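Alpha/beta hydrolase fold-3 domain protein (Sulfolobus islandicus, PDB 5LK6) probably hydrolyses carboxylic ester bonds, as a thermostable lipase/carboxylesterase of the alpha/beta hydrolase fold. Local coordinates at residues P5-K8 and E9-S13; F196-R200 and E201-W205; R28-F31 and R32-S36; I16-I19 and G20-V24; I290-I293 and G294-R298. One frame throughout, in Å; residues are numbered along the deposited sequence.

Contact 1 of 5, residues P5-K8 and E9-S13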
loop_
_atom_site.group_PDB
_atom_site.type_symbol
_atom_site.label_atom_id
_atom_site.label_comp_id
_atom_site.label_asym_id
_atom_site.label_seq_id
_atom_site.Cartn_x
_atom_site.Cartn_y
_atom_site.Cartn_z
ATOM N N PRO A 5 -15.491 9.177 5.614
ATOM C CA PRO A 5 -16.748 9.309 6.389
ATOM C C PRO A 5 -17.005 8.250 7.449
ATOM O O PRO A 5 -17.475 8.603 8.505
ATOM C CB PRO A 5 -17.819 9.241 5.297
ATOM C CG PRO A 5 -17.156 10.042 4.186
ATOM C CD PRO A 5 -15.695 9.636 4.215
ATOM N N ARG A 6 -16.694 6.987 7.175
ATOM C CA ARG A 6 -16.930 5.913 8.142
ATOM C C ARG A 6 -16.176 6.248 9.465
ATOM O O ARG A 6 -16.627 5.915 10.558
ATOM C CB ARG A 6 -16.467 4.557 7.570
ATOM C CG ARG A 6 -17.401 3.837 6.592
ATOM C CD ARG A 6 -16.750 3.139 5.346
ATOM N NE ARG A 6 -16.727 4.067 4.183
ATOM C CZ ARG A 6 -17.450 4.002 3.039
ATOM N NH1 ARG A 6 -18.279 2.959 2.776
ATOM N NH2 ARG A 6 -17.334 5.028 2.121
ATOM N N ILE A 7 -15.009 6.877 9.343
ATOM C CA ILE A 7 -14.137 7.151 10.482
ATOM C C ILE A 7 -14.602 8.418 11.213
ATOM O O ILE A 7 -14.525 8.478 12.423
ATOM C CB ILE A 7 -12.648 7.247 10.047
ATOM C CG1 ILE A 7 -12.195 5.933 9.338
ATOM C CG2 ILE A 7 -11.757 7.605 11.239
ATOM C CD1 ILE A 7 -10.771 5.971 8.794
ATOM N N LYS A 8 -15.122 9.407 10.497
ATOM C CA LYS A 8 -15.782 10.546 11.134
ATOM C C LYS A 8 -17.005 10.098 11.964
ATOM O O LYS A 8 -17.131 10.506 13.092
ATOM C CB LYS A 8 -16.160 11.642 10.119
ATOM C CG LYS A 8 -16.146 13.041 10.719
ATOM C CD LYS A 8 -16.423 14.162 9.707
ATOM C CE LYS A 8 -17.900 14.597 9.758
ATOM N NZ LYS A 8 -18.417 15.431 8.624
ATOM N N GLU A 9 -17.879 9.261 11.403
ATOM C CA GLU A 9 -19.013 8.648 12.110
ATOM C C GLU A 9 -18.439 7.979 13.372
ATOM O O GLU A 9 -18.977 8.141 14.467
ATOM C CB GLU A 9 -19.723 7.571 11.256
ATOM C CG GLU A 9 -21.255 7.629 11.113
ATOM C CD GLU A 9 -21.745 8.071 9.690
ATOM O OE1 GLU A 9 -22.553 9.037 9.648
ATOM O OE2 GLU A 9 -21.341 7.496 8.613
ATOM N N LEU A 10 -17.345 7.238 13.207
ATOM C CA LEU A 10 -16.773 6.493 14.304
ATOM C C LEU A 10 -16.285 7.421 15.415
ATOM O O LEU A 10 -16.645 7.243 16.587
ATOM C CB LEU A 10 -15.628 5.639 13.825
ATOM C CG LEU A 10 -15.239 4.577 14.808
ATOM C CD1 LEU A 10 -16.393 3.591 14.938
ATOM C CD2 LEU A 10 -13.955 3.909 14.336
ATOM N N LEU A 11 -15.519 8.445 15.068
ATOM C CA LEU A 11 -15.059 9.363 16.102
ATOM C C LEU A 11 -16.216 10.132 16.763
ATOM O O LEU A 11 -16.186 10.390 17.980
ATOM C CB LEU A 11 -14.009 10.330 15.555
ATOM C CG LEU A 11 -12.737 9.708 14.980
ATOM C CD1 LEU A 11 -11.930 10.825 14.372
ATOM C CD2 LEU A 11 -11.950 9.002 16.051
ATOM N N GLU A 12 -17.219 10.492 15.968
ATOM C CA GLU A 12 -18.311 11.329 16.470
ATOM C C GLU A 12 -19.160 10.546 17.440
ATOM O O GLU A 12 -19.729 11.120 18.318
ATOM C CB GLU A 12 -19.150 11.979 15.345
ATOM C CG GLU A 12 -18.657 13.394 15.012
ATOM C CD GLU A 12 -18.942 13.874 13.577
ATOM O OE1 GLU A 12 -19.768 13.226 12.840
ATOM O OE2 GLU A 12 -18.312 14.925 13.197
ATOM N N SER A 13 -19.153 9.227 17.362
ATOM C CA SER A 13 -19.887 8.431 18.314
ATOM C C SER A 13 -19.063 8.048 19.547
ATOM O O SER A 13 -19.384 7.055 20.189
ATOM C CB SER A 13 -20.361 7.171 17.615
ATOM O OG SER A 13 -19.256 6.306 17.509
#
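Glu9 N gives its hydrogen to Pro5 O (3.0 Å), an i to i+4 bond in the first turn of helix 5-12, a short N-terminal alpha-helix. Leu10 N donates to Arg6 O and Glu12 N to Lys8 O, while Leu11 N reaches Ile7 O at 2.8 Å. The acceptors Pro5 O to Lys8 O are thus each engaged one turn ahead. On the outer side Lys8 and Glu12 run alongside each other; Lys8 CE approaches Glu12 OE2 to 3.5 Å, the lysine chain bends at chi3 (98°), and Lys8 NZ remains 4.6 Å from Glu12 OE2, beyond a salt bridge. Arg6 turns elsewhere: NE pairs with Asp4, and NH1 donates to Gly261 O of the second subunit. On the inner side Ile7 CG2 meets Leu11 CG at 4.4 Å, the two facing Ile283 and Phe197 respectively. Where the helix ends, Ser13 leaves helical geometry, and its OG folds back to donate to Leu10 O at 2.9 Å.

Contact 2 of 5, residues F196-R200 and E201-W205; sequences FFLTR and EHIEW
Thr199 faces the first turn of helix 200-210. Glu201, the first residue of the second segment, has its CB 3.8 Å from Thr199 OG1, while its carboxylate leads away to a long, weak ion pair with Lys21. His202 meets the threonine twice. Its backbone N donates to Thr199 OG1 (2.9 Å), and its imidazole lies beneath the threonine side chain, with Thr199 CB directly over the face, 4.1 Å from the centroid of the His202 ring, a CH-pi contact. Thr199 OG1 sits over one face of the His202 ring, toward its rim, whereas Phe197 O lies at the ring edge. The bond from His202 N makes Thr199 the N-cap of the helix: with chi1 at 70°, OG1 stands between its own N and carbonyl carbon, turned to the amide at the helix start. An alanine at His202 would keep the backbone capping bond but is likely to strip Thr199 CB of its aromatic floor and open a gap beside Ile19. Ile203 N next bonds to Thr199 O, and the Ile203 side chain crosses that of Leu198 at about a right angle, Ile203 CG1 4.0 Å from Leu198 CD1; Leu198 also touches His274, a member of a probable Ser-His-Asp triad. Glu204 N donates to Arg200 O, and Glu204 OE2 lies 3.8 Å from Arg200 CD.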
loop_
_atom_site.group_PDB
_atom_site.type_symbol
_atom_site.label_atom_id
_atom_site.label_comp_id
_atom_site.label_asym_id
_atom_site.label_seq_id
_atom_site.Cartn_x
_atom_site.Cartn_y
_atom_site.Cartn_z
ATOM N N PHE A 196 -8.197 13.470 16.111
ATOM C CA PHE A 196 -7.989 12.333 15.223
ATOM C C PHE A 196 -7.463 11.117 15.971
ATOM O O PHE A 196 -6.576 10.415 15.520
ATOM C CB PHE A 196 -7.039 12.757 14.088
ATOM C CG PHE A 196 -7.588 13.856 13.200
ATOM C CD1 PHE A 196 -7.368 15.164 13.494
ATOM C CD2 PHE A 196 -8.342 13.560 12.109
ATOM C CE1 PHE A 196 -7.833 16.189 12.675
ATOM C CE2 PHE A 196 -8.809 14.575 11.288
ATOM C CZ PHE A 196 -8.570 15.903 11.568
ATOM N N PHE A 197 -8.030 10.892 17.140
ATOM C CA PHE A 197 -7.883 9.690 17.897
ATOM C C PHE A 197 -6.581 9.679 18.680
ATOM O O PHE A 197 -6.613 9.526 19.878
ATOM C CB PHE A 197 -8.104 8.455 17.035
ATOM C CG PHE A 197 -8.118 7.157 17.818
ATOM C CD1 PHE A 197 -9.245 6.760 18.522
ATOM C CD2 PHE A 197 -6.994 6.326 17.837
ATOM C CE1 PHE A 197 -9.244 5.577 19.222
ATOM C CE2 PHE A 197 -7.004 5.147 18.558
ATOM C CZ PHE A 197 -8.116 4.782 19.263
ATOM N N LEU A 198 -5.440 9.785 18.028
ATOM C CA LEU A 198 -4.188 10.041 18.710
ATOM C C LEU A 198 -4.009 11.569 18.711
ATOM O O LEU A 198 -4.086 12.206 17.661
ATOM C CB LEU A 198 -3.000 9.311 18.058
ATOM C CG LEU A 198 -1.609 9.682 18.580
ATOM C CD1 LEU A 198 -1.438 9.187 20.003
ATOM C CD2 LEU A 198 -0.479 9.161 17.705
ATOM N N THR A 199 -3.784 12.129 19.906
ATOM C CA THR A 199 -3.627 13.564 20.134
ATOM C C THR A 199 -2.276 13.920 20.657
ATOM O O THR A 199 -1.578 13.079 21.218
ATOM C CB THR A 199 -4.650 14.095 21.173
ATOM O OG1 THR A 199 -4.362 13.623 22.503
ATOM C CG2 THR A 199 -6.009 13.694 20.779
ATOM N N ARG A 200 -1.927 15.185 20.497
ATOM C CA ARG A 200 -0.681 15.689 21.028
ATOM C C ARG A 200 -0.643 15.448 22.561
ATOM O O ARG A 200 0.386 15.034 23.080
ATOM C CB ARG A 200 -0.492 17.167 20.695
ATOM C CG ARG A 200 0.948 17.676 20.651
ATOM C CD ARG A 200 0.944 19.152 21.000
ATOM N NE ARG A 200 2.021 19.944 20.370
ATOM C CZ ARG A 200 1.873 20.936 19.458
ATOM N NH1 ARG A 200 0.652 21.325 18.948
ATOM N NH2 ARG A 200 2.998 21.560 19.052
ATOM N N GLU A 201 -1.756 15.673 23.263
ATOM C CA GLU A 201 -1.814 15.421 24.693
ATOM C C GLU A 201 -1.504 13.964 24.958
ATOM O O GLU A 201 -0.821 13.679 25.938
ATOM C CB GLU A 201 -3.168 15.802 25.313
ATOM C CG GLU A 201 -3.173 17.214 25.855
ATOM C CD GLU A 201 -4.523 17.659 26.416
ATOM O OE1 GLU A 201 -5.239 16.775 26.996
ATOM O OE2 GLU A 201 -4.816 18.902 26.269
ATOM N N HIS A 202 -1.998 13.049 24.103
ATOM C CA HIS A 202 -1.686 11.656 24.323
ATOM C C HIS A 202 -0.165 11.433 24.187
ATOM O O HIS A 202 0.461 10.764 25.005
ATOM C CB HIS A 202 -2.366 10.693 23.397
ATOM C CG HIS A 202 -3.850 10.662 23.450
ATOM N ND1 HIS A 202 -4.613 11.339 24.381
ATOM C CD2 HIS A 202 -4.724 10.040 22.633
ATOM C CE1 HIS A 202 -5.894 11.158 24.121
ATOM N NE2 HIS A 202 -5.985 10.373 23.067
ATOM N N ILE A 203 0.430 11.974 23.145
ATOM C CA ILE A 203 1.855 11.762 22.928
ATOM C C ILE A 203 2.634 12.264 24.138
ATOM O O ILE A 203 3.521 11.553 24.630
ATOM C CB ILE A 203 2.325 12.430 21.618
ATOM C CG1 ILE A 203 1.677 11.714 20.399
ATOM C CG2 ILE A 203 3.854 12.380 21.487
ATOM C CD1 ILE A 203 1.530 12.590 19.171
ATOM N N GLU A 204 2.275 13.454 24.637
ATOM C CA GLU A 204 2.915 14.042 25.816
ATOM C C GLU A 204 2.741 13.170 27.058
ATOM O O GLU A 204 3.709 12.883 27.771
ATOM C CB GLU A 204 2.448 15.488 26.043
ATOM C CG GLU A 204 3.146 16.446 25.068
ATOM C CD GLU A 204 2.532 17.851 24.894
ATOM O OE1 GLU A 204 1.453 18.167 25.477
ATOM O OE2 GLU A 204 3.139 18.634 24.102
ATOM N N TRP A 205 1.525 12.679 27.272
ATOM C CA TRP A 205 1.232 11.790 28.393
ATOM C C TRP A 205 2.046 10.485 28.392
ATOM O O TRP A 205 2.691 10.152 29.376
ATOM C CB TRP A 205 -0.241 11.475 28.433
ATOM C CG TRP A 205 -0.585 10.741 29.715
ATOM C CD1 TRP A 205 -0.907 11.296 30.935
ATOM C CD2 TRP A 205 -0.606 9.329 29.899
ATOM N NE1 TRP A 205 -1.123 10.298 31.858
ATOM C CE2 TRP A 205 -0.957 9.084 31.233
ATOM C CE3 TRP A 205 -0.389 8.254 29.059
ATOM C CZ2 TRP A 205 -1.085 7.800 31.735
ATOM C CZ3 TRP A 205 -0.540 6.982 29.559
ATOM C CH2 TRP A 205 -0.867 6.764 30.886
#

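Contact 3 of 5, residues R28-F31 and R32-S36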
loop_
_atom_site.group_PDB
_atom_site.type_symbol
_atom_site.label_atom_id
_atom_site.label_comp_id
_atom_site.label_asym_id
_atom_site.label_seq_id
_atom_site.Cartn_x
_atom_site.Cartn_y
_atom_site.Cartn_z
ATOM N N ARG A 28 -5.698 0.771 29.886
ATOM C CA ARG A 28 -5.361 -0.565 29.445
ATOM C C ARG A 28 -6.619 -1.377 29.176
ATOM O O ARG A 28 -6.670 -2.033 28.142
ATOM C CB ARG A 28 -4.488 -1.269 30.463
ATOM C CG ARG A 28 -3.086 -0.727 30.418
ATOM C CD ARG A 28 -2.219 -1.242 31.559
ATOM N NE ARG A 28 -0.867 -0.740 31.379
ATOM C CZ ARG A 28 0.103 -0.811 32.258
ATOM N NH1 ARG A 28 -0.083 -1.364 33.439
ATOM N NH2 ARG A 28 1.280 -0.296 31.935
ATOM N N LYS A 29 -7.618 -1.290 30.071
ATOM C CA LYS A 29 -8.821 -2.083 29.934
ATOM C C LYS A 29 -9.547 -1.588 28.678
ATOM O O LYS A 29 -9.887 -2.404 27.781
ATOM C CB LYS A 29 -9.672 -2.161 31.249
ATOM C CG LYS A 29 -11.159 -2.635 31.155
ATOM C CD LYS A 29 -11.645 -3.756 32.144
ATOM C CE LYS A 29 -11.703 -3.398 33.643
ATOM N NZ LYS A 29 -13.058 -2.949 34.090
ATOM N N ILE A 30 -9.731 -0.278 28.559
ATOM C CA ILE A 30 -10.462 0.261 27.401
ATOM C C ILE A 30 -9.791 -0.126 26.053
ATOM O O ILE A 30 -10.504 -0.509 25.113
ATOM C CB ILE A 30 -10.688 1.782 27.509
ATOM C CG1 ILE A 30 -11.668 2.052 28.643
ATOM C CG2 ILE A 30 -11.213 2.353 26.183
ATOM C CD1 ILE A 30 -11.768 3.513 29.016
ATOM N N PHE A 31 -8.447 -0.085 25.970
ATOM C CA PHE A 31 -7.808 -0.455 24.721
ATOM C C PHE A 31 -7.930 -1.969 24.446
ATOM O O PHE A 31 -8.181 -2.340 23.303
ATOM C CB PHE A 31 -6.361 0.023 24.643
ATOM C CG PHE A 31 -5.641 -0.476 23.441
ATOM C CD1 PHE A 31 -5.775 0.184 22.222
ATOM C CD2 PHE A 31 -4.914 -1.654 23.503
ATOM C CE1 PHE A 31 -5.174 -0.306 21.086
ATOM C CE2 PHE A 31 -4.322 -2.171 22.375
ATOM C CZ PHE A 31 -4.440 -1.481 21.169
ATOM N N ARG A 32 -7.714 -2.814 25.469
ATOM C CA ARG A 32 -8.032 -4.272 25.414
ATOM C C ARG A 32 -9.409 -4.549 24.829
ATOM O O ARG A 32 -9.486 -5.419 23.980
ATOM C CB ARG A 32 -8.019 -4.966 26.791
ATOM C CG ARG A 32 -6.776 -5.723 27.181
ATOM C CD ARG A 32 -7.078 -6.937 28.070
ATOM N NE ARG A 32 -5.807 -7.546 28.505
ATOM C CZ ARG A 32 -5.503 -8.865 28.605
ATOM N NH1 ARG A 32 -6.377 -9.851 28.288
ATOM N NH2 ARG A 32 -4.267 -9.197 29.034
ATOM N N GLN A 33 -10.458 -3.852 25.305
ATOM C CA GLN A 33 -11.821 -4.061 24.832
ATOM C C GLN A 33 -11.969 -3.682 23.382
ATOM O O GLN A 33 -12.563 -4.428 22.626
ATOM C CB GLN A 33 -12.842 -3.209 25.562
ATOM C CG GLN A 33 -13.412 -3.801 26.835
ATOM C CD GLN A 33 -13.895 -2.746 27.903
ATOM O OE1 GLN A 33 -14.020 -1.498 27.667
ATOM N NE2 GLN A 33 -14.135 -3.266 29.105
ATOM N N LEU A 34 -11.490 -2.492 23.001
ATOM C CA LEU A 34 -11.583 -2.052 21.600
ATOM C C LEU A 34 -10.867 -2.987 20.598
ATOM O O LEU A 34 -11.363 -3.191 19.498
ATOM C CB LEU A 34 -11.069 -0.621 21.432
ATOM C CG LEU A 34 -11.917 0.447 22.135
ATOM C CD1 LEU A 34 -11.280 1.812 21.876
ATOM C CD2 LEU A 34 -13.396 0.431 21.737
ATOM N N ALA A 35 -9.721 -3.534 20.987
ATOM C CA ALA A 35 -8.933 -4.348 20.118
ATOM C C ALA A 35 -9.348 -5.811 20.098
ATOM O O ALA A 35 -9.074 -6.509 19.119
ATOM C CB ALA A 35 -7.500 -4.247 20.523
ATOM N N SER A 36 -9.934 -6.281 21.186
ATOM C CA SER A 36 -10.609 -7.622 21.260
ATOM C C SER A 36 -11.870 -7.754 20.435
ATOM O O SER A 36 -12.262 -8.845 20.139
ATOM C CB SER A 36 -11.014 -7.957 22.702
ATOM O OG SER A 36 -9.816 -8.058 23.446
#
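Phe31 and Ala35 meet one turn apart on the buried side of helix 24-36, and the aromatic side chain can be traced outward. Its CB lies 3.2 Å from Arg32 N, the following amide. CG stands anti to the backbone N (chi1 173°), which carries the ring along beside the peptide, with Phe31 CD2 3.6 Å from Arg32 N. At the tip, CZ comes to 4.2 Å from Ala35 CB, and that methyl sits over one ring face, displaced toward the rim. The backbone joins the same pair: Ala35 N donates to Phe31 O at 3.0 Å, one of four successive alpha-helical bonds starting from Arg28 O. On another side Ile30 CG2 packs on Leu34 CD1 at 4.3 Å. The Gln33 side chain crosses the bent chain of Lys29 at a slant, Gln33 NE2 3.7 Å from Lys29 CG. Arg32 O accepts from both Ser36 N and Ser36 OG, which approach from opposite faces of its carbonyl plane; the hydroxyl bond measures 2.7 Å from Ser36 OG to Arg32 O. Salt bridges join Arg28 to Glu115 and Arg32 to Asp86, and Arg28 NH2 also donates to Val83 O. Phe31 rests on Ser89 in the loop before helix 91-101, while Ile30 packs on Pro18 in the loop joining helix 5-12 to helix 24-36.

Contact 4 of 5, residues I16-I19 and G20-V24; sequences IVPI and GKASV
Lys21 N donates to Pro18 O at 3.0 Å, the one hydrogen bond across this bend; the donor stands above the carbonyl plane, 38° out of it, with an angle of 156° at the hydrogen. A second backbone bond, from Ile19 N to Val17 O (2.8 Å), folds the chain just before it, making Pro18 the centre of an inverse gamma turn. The gamma turn runs straight into a type II beta turn from Pro18 to Lys21, with Ile19 and Gly20 at its corners. Gly20 has phi 71°, and a CB placed there would clash with Ile19 O. Apolar contacts are few: Pro18 CG faces Ala22 CB at 4.3 Å, and Pro18 CB lies 4.4 Å from Lys21 CB. The Ile19 side chain touches Val27 of helix 24-36 and His202 and Phe206 of helix 200-210. Of the polar side chains, Ser23 OG caps the next helix by accepting from Glu26 N.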
loop_
_atom_site.group_PDB
_atom_site.type_symbol
_atom_site.label_atom_id
_atom_site.label_comp_id
_atom_site.label_asym_id
_atom_site.label_seq_id
_atom_site.Cartn_x
_atom_site.Cartn_y
_atom_site.Cartn_z
ATOM N N ILE A 16 -12.793 6.195 21.399
ATOM C CA ILE A 16 -11.677 6.872 22.025
ATOM C C ILE A 16 -11.000 5.990 23.065
ATOM O O ILE A 16 -11.620 5.139 23.717
ATOM C CB ILE A 16 -12.143 8.217 22.700
ATOM C CG1 ILE A 16 -10.958 9.246 22.854
ATOM C CG2 ILE A 16 -12.926 7.942 24.013
ATOM C CD1 ILE A 16 -10.150 9.669 21.592
ATOM N N VAL A 17 -9.718 6.231 23.242
ATOM C CA VAL A 17 -9.028 5.751 24.418
ATOM C C VAL A 17 -8.652 7.006 25.206
ATOM O O VAL A 17 -7.829 7.802 24.723
ATOM C CB VAL A 17 -7.796 4.925 24.062
ATOM C CG1 VAL A 17 -7.166 4.410 25.334
ATOM C CG2 VAL A 17 -8.177 3.774 23.152
ATOM N N PRO A 18 -9.264 7.198 26.403
ATOM C CA PRO A 18 -9.105 8.470 27.180
ATOM C C PRO A 18 -7.774 8.620 27.905
ATOM O O PRO A 18 -7.771 8.841 29.109
ATOM C CB PRO A 18 -10.266 8.414 28.183
ATOM C CG PRO A 18 -10.490 6.923 28.393
ATOM C CD PRO A 18 -10.148 6.219 27.100
ATOM N N ILE A 19 -6.668 8.532 27.163
ATOM C CA ILE A 19 -5.286 8.662 27.654
ATOM C C ILE A 19 -5.111 9.984 28.393
ATOM O O ILE A 19 -5.548 11.038 27.913
ATOM C CB ILE A 19 -4.297 8.694 26.462
ATOM C CG1 ILE A 19 -4.320 7.404 25.641
ATOM C CG2 ILE A 19 -2.874 9.008 26.888
ATOM C CD1 ILE A 19 -4.166 6.171 26.468
ATOM N N GLY A 20 -4.488 9.931 29.565
ATOM C CA GLY A 20 -4.350 11.117 30.398
ATOM C C GLY A 20 -5.610 11.663 31.076
ATOM O O GLY A 20 -5.484 12.664 31.735
ATOM N N LYS A 21 -6.802 11.058 30.903
ATOM C CA LYS A 21 -8.045 11.431 31.625
ATOM C C LYS A 21 -8.572 10.279 32.465
ATOM O O LYS A 21 -9.668 10.351 32.998
ATOM C CB LYS A 21 -9.199 11.849 30.666
ATOM C CG LYS A 21 -8.908 12.962 29.654
ATOM C CD LYS A 21 -8.549 14.293 30.331
ATOM C CE LYS A 21 -8.126 15.361 29.324
ATOM N NZ LYS A 21 -7.274 16.370 30.017
ATOM N N ALA A 22 -7.835 9.185 32.528
ATOM C CA ALA A 22 -8.223 7.979 33.281
ATOM C C ALA A 22 -6.944 7.310 33.739
ATOM O O ALA A 22 -5.826 7.627 33.249
ATOM C CB ALA A 22 -9.047 7.037 32.425
ATOM N N SER A 23 -7.103 6.393 34.672
ATOM C CA SER A 23 -5.965 5.708 35.212
ATOM C C SER A 23 -5.301 4.800 34.149
ATOM O O SER A 23 -5.901 4.487 33.124
ATOM C CB SER A 23 -6.372 4.897 36.420
ATOM O OG SER A 23 -7.086 3.727 36.021
ATOM N N VAL A 24 -4.047 4.418 34.410
ATOM C CA VAL A 24 -3.303 3.492 33.596
ATOM C C VAL A 24 -4.089 2.213 33.411
ATOM O O VAL A 24 -4.199 1.746 32.325
ATOM C CB VAL A 24 -1.962 3.157 34.243
ATOM C CG1 VAL A 24 -1.244 2.031 33.475
ATOM C CG2 VAL A 24 -1.041 4.375 34.300
#

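Contact 5 of 5, residues I290-I293 and G294-R298. With SO4 (sulfate ion), chain F; SO4 (sulfate ion), chain H.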
loop_
_atom_site.group_PDB
_atom_site.type_symbol
_atom_site.label_atom_id
_atom_site.label_comp_id
_atom_site.label_asym_id
_atom_site.label_seq_id
_atom_site.Cartn_x
_atom_site.Cartn_y
_atom_site.Cartn_z
ATOM N N ILE A 290 -2.756 -4.802 6.190
ATOM C CA ILE A 290 -2.331 -6.146 6.615
ATOM C C ILE A 290 -1.908 -6.991 5.402
ATOM O O ILE A 290 -0.853 -7.616 5.418
ATOM C CB ILE A 290 -3.405 -6.856 7.451
ATOM C CG1 ILE A 290 -3.502 -6.160 8.803
ATOM C CG2 ILE A 290 -3.035 -8.322 7.672
ATOM C CD1 ILE A 290 -4.825 -6.367 9.538
ATOM N N SER A 291 -2.730 -6.964 4.364
ATOM C CA SER A 291 -2.382 -7.539 3.098
ATOM C C SER A 291 -1.050 -7.036 2.553
ATOM O O SER A 291 -0.220 -7.838 2.130
ATOM C CB SER A 291 -3.465 -7.225 2.083
ATOM O OG SER A 291 -4.619 -7.988 2.292
ATOM N N LEU A 292 -0.811 -5.721 2.576
ATOM C CA LEU A 292 0.501 -5.179 2.111
ATOM C C LEU A 292 1.673 -5.795 2.865
ATOM O O LEU A 292 2.620 -6.268 2.265
ATOM C CB LEU A 292 0.552 -3.656 2.207
ATOM C CG LEU A 292 1.808 -2.937 1.690
ATOM C CD1 LEU A 292 2.005 -3.227 0.227
ATOM C CD2 LEU A 292 1.594 -1.464 1.883
ATOM N N ILE A 293 1.522 -5.838 4.172
ATOM C CA ILE A 293 2.522 -6.342 5.062
ATOM C C ILE A 293 2.803 -7.813 4.760
ATOM O O ILE A 293 3.966 -8.239 4.615
ATOM C CB ILE A 293 2.099 -6.117 6.541
ATOM C CG1 ILE A 293 2.164 -4.620 6.856
ATOM C CG2 ILE A 293 3.017 -6.870 7.507
ATOM C CD1 ILE A 293 1.446 -4.222 8.128
ATOM N N GLY A 294 1.738 -8.587 4.673
ATOM C CA GLY A 294 1.875 -10.011 4.413
ATOM C C GLY A 294 2.596 -10.329 3.082
ATOM O O GLY A 294 3.548 -11.113 3.035
ATOM N N SER A 295 2.162 -9.683 2.021
ATOM C CA SER A 295 2.639 -10.027 0.709
ATOM C C SER A 295 4.075 -9.466 0.517
ATOM O O SER A 295 4.878 -10.062 -0.190
ATOM C CB SER A 295 1.600 -9.638 -0.393
ATOM O OG SER A 295 1.389 -8.239 -0.476
ATOM N N VAL A 296 4.420 -8.370 1.163
ATOM C CA VAL A 296 5.807 -7.948 1.152
ATOM C C VAL A 296 6.678 -8.980 1.885
ATOM O O VAL A 296 7.718 -9.359 1.382
ATOM C CB VAL A 296 5.953 -6.521 1.711
ATOM C CG1 VAL A 296 7.367 -6.159 2.084
ATOM C CG2 VAL A 296 5.470 -5.539 0.694
ATOM N N LEU A 297 6.252 -9.456 3.047
ATOM C CA LEU A 297 7.045 -10.464 3.779
ATOM C C LEU A 297 7.145 -11.796 2.981
ATOM O O LEU A 297 8.206 -12.418 2.961
ATOM C CB LEU A 297 6.495 -10.714 5.208
ATOM C CG LEU A 297 6.812 -9.627 6.236
ATOM C CD1 LEU A 297 5.966 -9.778 7.476
ATOM C CD2 LEU A 297 8.275 -9.643 6.595
ATOM N N ARG A 298 6.052 -12.225 2.333
ATOM C CA ARG A 298 6.106 -13.405 1.480
ATOM C C ARG A 298 7.181 -13.287 0.397
ATOM O O ARG A 298 7.911 -14.244 0.186
ATOM C CB ARG A 298 4.775 -13.713 0.845
ATOM C CG ARG A 298 3.795 -14.378 1.792
ATOM C CD ARG A 298 2.580 -14.867 1.041
ATOM N NE ARG A 298 1.392 -14.939 1.877
ATOM C CZ ARG A 298 0.225 -15.512 1.526
ATOM N NH1 ARG A 298 0.062 -16.148 0.356
ATOM N NH2 ARG A 298 -0.775 -15.515 2.401
HETATM S S SO4 F . -3.360 -17.109 0.137
HETATM O O1 SO4 F . -4.075 -18.043 1.039
HETATM O O2 SO4 F . -2.171 -17.890 -0.435
HETATM O O3 SO4 F . -4.324 -16.550 -0.842
HETATM O O4 SO4 F . -2.979 -15.884 0.860
HETATM S S SO4 H . 2.003 -16.963 -2.856
HETATM O O1 SO4 H . 1.566 -17.774 -4.032
HETATM O O2 SO4 H . 1.504 -17.700 -1.668
HETATM O O3 SO4 H . 1.307 -15.686 -2.925
HETATM O O4 SO4 H . 3.448 -16.532 -2.788
#
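Ile293 and Leu297 run alongside each other in the same direction, with Ile293 CG2 4.1 Å from Leu297 CD1. A second parallel pair, Leu292 and Val296, matches them one residue back, Leu292 CD1 standing 4.2 Å from Val296 CG2. Leu292 has CG anti to its N (chi1 -177°), which brings CD1 up beside the valine methyl. The backbone links the same pairs, Leu297 N to Ile293 O and Val296 N to Leu292 O. Arg298 extends from the helix and meets two sulfates, probably from the crystallisation liquor, at the edge of its guanidinium: NH2 donates to O4 of sulfate F at 2.7 Å, and NH1 to O2 of sulfate F and O2 of sulfate H. A leucine in place of Arg298 would probably leave both sulfates without these donors and Ala100 O without its bond from NE. In the fold, helix 285-302 lays Ile293 and Leu297 on strand 173-176 and Ile290 on helix 91-101, while Ser291 and Ser295 face the second subunit.

In the fold
Along the chain the order is contact 1, contact 4, contact 3, contact 2, contact 5. The first three form the N-terminal portion, helix 5-12, the bend at 16-24 and helix 24-36, and they gather with helix 200-210. Contacts 2 and 4 have centres 10 Å apart and touch; contact 4 also touches contact 3, and contact 1 touches contact 2. This cluster adjoins the probable triad through Leu198, consistent with a cap over the active site. Contact 5 stands apart, its centre about 32 Å from that of contact 4, on helix 285-302 against the central sheet. Contacts 1 and 5 both reach the second subunit.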